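Local structure of transcriptional regulator (Rhodococcus sp., 2O0Y) at residues Val67-Ala72 with Leu78-Leu83; Arg104-Asp109 with Ala221-Gly226. The protein probably binds DNA through a winged helix-turn-helix domain and regulates transcription as a member of the IclR family. All coordinates share one frame; numbering follows the deposited sequence.

Contact 1. Residues Val67-Ala72 with Leu78-Leu83; sequences VLTSRA and LGPEML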
# COMPACT_ATOMS: atom_id res chain seq x y z
N VAL B 67 2.69 7.96 -13.54
CA VAL B 67 2.47 8.87 -12.38
C VAL B 67 0.99 9.12 -12.34
O VAL B 67 0.44 9.30 -11.27
CB VAL B 67 3.33 10.21 -12.54
CG1 VAL B 67 2.76 11.46 -11.79
CG2 VAL B 67 4.81 9.96 -12.20
N LEU B 68 0.34 9.20 -13.52
CA LEU B 68 -1.11 9.31 -13.55
C LEU B 68 -1.61 8.18 -14.42
O LEU B 68 -0.81 7.64 -15.19
CB LEU B 68 -1.56 10.62 -14.17
CG LEU B 68 -1.26 11.89 -13.41
CD1 LEU B 68 -1.87 13.07 -14.26
CD2 LEU B 68 -1.89 11.93 -12.01
N THR B 69 -2.87 7.80 -14.26
CA THR B 69 -3.52 6.83 -15.17
C THR B 69 -4.82 7.39 -15.69
O THR B 69 -5.58 7.95 -14.90
CB THR B 69 -3.92 5.61 -14.36
OG1 THR B 69 -2.72 5.04 -13.91
CG2 THR B 69 -4.61 4.60 -15.17
N SER B 70 -5.06 7.27 -16.99
CA SER B 70 -6.26 7.78 -17.65
C SER B 70 -7.33 6.75 -17.42
O SER B 70 -7.11 5.59 -17.80
CB SER B 70 -6.00 7.82 -19.18
OG SER B 70 -7.02 8.52 -19.85
N ARG B 71 -8.48 7.10 -16.86
CA ARG B 71 -9.54 6.11 -16.64
C ARG B 71 -10.66 6.19 -17.71
O ARG B 71 -10.77 7.17 -18.44
CB ARG B 71 -10.16 6.29 -15.28
CG ARG B 71 -9.16 6.23 -14.13
CD ARG B 71 -9.70 6.98 -12.98
NE ARG B 71 -11.07 6.59 -12.67
CZ ARG B 71 -11.42 5.72 -11.72
NH1 ARG B 71 -10.49 5.11 -10.97
NH2 ARG B 71 -12.71 5.45 -11.53
N ALA B 72 -11.51 5.18 -17.75
CA ALA B 72 -12.52 5.09 -18.81
C ALA B 72 -13.54 6.24 -18.73
O ALA B 72 -13.94 6.77 -19.77
CB ALA B 72 -13.21 3.75 -18.74
N LEU B 78 -4.05 8.87 -9.62
CA LEU B 78 -2.60 8.72 -9.45
C LEU B 78 -2.34 7.34 -10.02
O LEU B 78 -3.18 6.44 -9.85
CB LEU B 78 -2.22 8.77 -7.96
CG LEU B 78 -2.40 10.15 -7.27
CD1 LEU B 78 -1.77 10.11 -5.86
CD2 LEU B 78 -1.66 11.23 -8.08
N GLY B 79 -1.20 7.16 -10.66
CA GLY B 79 -0.98 5.88 -11.38
C GLY B 79 -0.01 4.98 -10.65
O GLY B 79 0.48 5.30 -9.57
N PRO B 80 0.23 3.78 -11.19
CA PRO B 80 0.94 2.72 -10.46
C PRO B 80 2.35 3.08 -10.09
O PRO B 80 2.91 2.53 -9.14
CB PRO B 80 0.97 1.56 -11.48
CG PRO B 80 -0.16 1.85 -12.44
CD PRO B 80 -0.28 3.36 -12.53
N GLU B 81 2.94 4.05 -10.82
CA GLU B 81 4.28 4.51 -10.42
C GLU B 81 4.35 4.83 -8.97
O GLU B 81 5.33 4.56 -8.28
CB GLU B 81 4.69 5.74 -11.24
CG GLU B 81 5.99 6.48 -10.79
CD GLU B 81 7.28 5.89 -11.29
OE1 GLU B 81 7.25 4.79 -11.83
OE2 GLU B 81 8.36 6.53 -11.09
N MSE B 82 3.30 5.48 -8.48
CA MSE B 82 3.39 6.02 -7.13
C MSE B 82 3.49 4.90 -6.09
O MSE B 82 3.88 5.11 -4.96
CB MSE B 82 2.15 6.93 -6.82
CG MSE B 82 1.85 8.01 -7.86
SE MSE B 82 3.45 9.19 -7.96
CE MSE B 82 3.57 9.44 -6.10
N LEU B 83 3.05 3.71 -6.47
CA LEU B 83 3.03 2.53 -5.57
C LEU B 83 4.45 2.07 -5.30
O LEU B 83 4.68 1.29 -4.37
CB LEU B 83 2.24 1.38 -6.23
CG LEU B 83 0.75 1.62 -6.51
CD1 LEU B 83 0.16 0.36 -7.17
CD2 LEU B 83 -0.00 1.91 -5.12
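With its chi1 of -65°, T69 sets OG1 beside its own backbone N and thereby over the turn at G79-P80, while V67, at a chi1 of 155°, turns CG2 to the side of its backbone N, where it crosses the E81 side chain at a slant. The hydroxyl oxygen lies 3.2 Å from G79 CA, and the two side chains T69 and P80 meet at about a right angle, OG1 lying 3.3 Å from P80 CD. That oxygen is also hydrogen-bonded to Q120 of the second subunit, so it has C-H neighbours in its own chain and a polar partner in the other subunit. V67 CG2 touches the methylene E81 CG at 3.9 Å; beyond it the glutamate chain bends at chi2 and takes its carboxylate away to a salt bridge with R84. One backbone bond ties the two segments: G79 N donates to V67 O at 2.8 Å. L68 and L78 form an antiparallel non-hydrogen-bonded pair whose side chains diverge at their roots, yet their CD2 methyls come to 4.0 Å. The pairing is that of the wing hairpin in a winged helix-turn-helix domain, at the point where its return strand gives way to the linker. V67 and L68 pack against M62 of helix 52-64, L78 packs on L29 of helix 18-29, and strands 68-70 and 75-78 continue the hairpin outward from T69 and S77.

Contact 2. Residues Arg104-Asp109 with Ala221-Gly226; sequences RQLSAD and AALTLG
On the helix that carries L106 to meet L223 and L225, Q105 NE2 donates to D109 OD1 at 2.8 Å, with an N-H...O angle of 147°. The carboxylate oxygen lies close to the amide plane of Q105 but is itself met from above the carboxylate plane, and the backbone bond from D109 N to Q105 O spans the same turn. The setting is the GAF-like effector domain of IclR regulators, where helix 97-110 packs on one face of the six-stranded antiparallel sheet. L106 supplies the helix side of the contact. Its CG is anti to the backbone N (chi1 -179°), which directs the side chain toward strand 219-228. L223 has the same first torsion, and the two leucines reach tip to tip, their CD2 methyls stopping 4.0 Å apart. L225 arrives differently: its CG lies beside its own backbone N (chi1 -58°), which swings its methyl end back toward the helix to cross L106 at a slant. T224, between them in the strand, points away from helix 97-110 and touches A153 of helix 152-157. C243 and T244 of helix 237-254 and V114 of strand 113-120 also pack on L106, making this part of a buried apolar layer between helices and sheet. Within it L106 CD2 sits 4.0 Å from L225 CD2, a methyl that is equally near L106 CG.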
# COMPACT_ATOMS: atom_id res chain seq x y z
N ARG B 104 5.72 8.44 25.54
CA ARG B 104 6.79 8.12 26.48
C ARG B 104 6.42 8.61 27.87
O ARG B 104 6.52 7.86 28.87
CB ARG B 104 8.13 8.72 26.00
CG ARG B 104 9.31 8.12 26.71
CD ARG B 104 10.60 8.89 26.42
NE ARG B 104 10.90 8.78 24.97
CZ ARG B 104 10.84 9.78 24.09
NH1 ARG B 104 11.13 9.52 22.82
NH2 ARG B 104 10.52 11.03 24.47
N GLN B 105 5.92 9.84 27.96
CA GLN B 105 5.53 10.36 29.28
C GLN B 105 4.35 9.56 29.89
O GLN B 105 4.32 9.27 31.09
CB GLN B 105 5.25 11.86 29.20
CG GLN B 105 5.00 12.51 30.56
CD GLN B 105 6.22 12.46 31.45
OE1 GLN B 105 7.33 12.71 31.01
NE2 GLN B 105 6.01 12.11 32.74
N LEU B 106 3.39 9.20 29.07
CA LEU B 106 2.26 8.35 29.49
C LEU B 106 2.79 7.04 30.05
O LEU B 106 2.31 6.55 31.08
CB LEU B 106 1.34 8.04 28.27
CG LEU B 106 0.12 7.18 28.62
CD1 LEU B 106 -0.65 7.83 29.84
CD2 LEU B 106 -0.76 6.98 27.37
N SER B 107 3.75 6.44 29.36
CA SER B 107 4.35 5.19 29.88
C SER B 107 4.99 5.41 31.26
O SER B 107 4.77 4.64 32.20
CB SER B 107 5.36 4.62 28.90
OG SER B 107 5.78 3.38 29.40
N ALA B 108 5.74 6.50 31.40
CA ALA B 108 6.35 6.85 32.70
C ALA B 108 5.29 7.10 33.76
O ALA B 108 5.45 6.71 34.92
CB ALA B 108 7.21 8.09 32.56
N ASP B 109 4.21 7.78 33.36
CA ASP B 109 3.17 8.22 34.32
C ASP B 109 2.32 7.02 34.76
O ASP B 109 1.84 6.98 35.89
CB ASP B 109 2.28 9.27 33.63
CG ASP B 109 2.91 10.67 33.59
OD1 ASP B 109 4.00 10.88 34.17
OD2 ASP B 109 2.30 11.60 32.98
N ALA B 221 -6.72 5.49 14.93
CA ALA B 221 -5.78 4.67 15.70
C ALA B 221 -6.33 4.56 17.10
O ALA B 221 -7.30 5.22 17.44
CB ALA B 221 -4.38 5.32 15.73
N ALA B 222 -5.72 3.70 17.91
CA ALA B 222 -6.19 3.49 19.29
C ALA B 222 -4.97 3.60 20.20
O ALA B 222 -4.01 2.84 20.06
CB ALA B 222 -6.82 2.15 19.39
N LEU B 223 -4.96 4.59 21.08
CA LEU B 223 -3.87 4.75 22.01
C LEU B 223 -4.13 3.79 23.19
O LEU B 223 -5.14 3.95 23.91
CB LEU B 223 -3.81 6.18 22.51
CG LEU B 223 -2.67 6.50 23.50
CD1 LEU B 223 -1.30 6.48 22.74
CD2 LEU B 223 -2.85 7.87 24.12
N THR B 224 -3.23 2.84 23.43
CA THR B 224 -3.57 1.75 24.29
C THR B 224 -2.52 1.44 25.39
O THR B 224 -1.35 1.31 25.09
CB THR B 224 -3.79 0.51 23.43
OG1 THR B 224 -4.78 0.82 22.43
CG2 THR B 224 -4.31 -0.68 24.26
N LEU B 225 -2.98 1.24 26.64
CA LEU B 225 -2.13 0.67 27.72
C LEU B 225 -2.43 -0.81 27.83
O LEU B 225 -3.57 -1.18 27.80
CB LEU B 225 -2.51 1.30 29.07
CG LEU B 225 -2.44 2.81 29.27
CD1 LEU B 225 -2.73 3.07 30.74
CD2 LEU B 225 -1.04 3.34 28.92
N GLY B 226 -1.42 -1.67 27.92
CA GLY B 226 -1.67 -3.08 28.23
C GLY B 226 -0.68 -3.49 29.27
O GLY B 226 0.48 -3.04 29.24

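Contact 1 closes before contact 2 opens along the chain, and the two share no helix, strand or sheet. Their centres are 39 Å apart, their nearest atoms about 21 Å, on opposite sides of the centre of the chain. Contact 1 belongs to the small three-stranded sheet of the N-terminal winged helix-turn-helix domain; contact 2 joins a helix to the six-stranded sheet of the C-terminal domain. Helix 86-92 lies between them in sequence. Residues 67-72 and 78-83 also meet the second subunit, whereas no other chain touches 104-109 or 221-226. This layout suits a dimer that, as in other IclR proteins, probably reads DNA with one domain and senses an effector with the other.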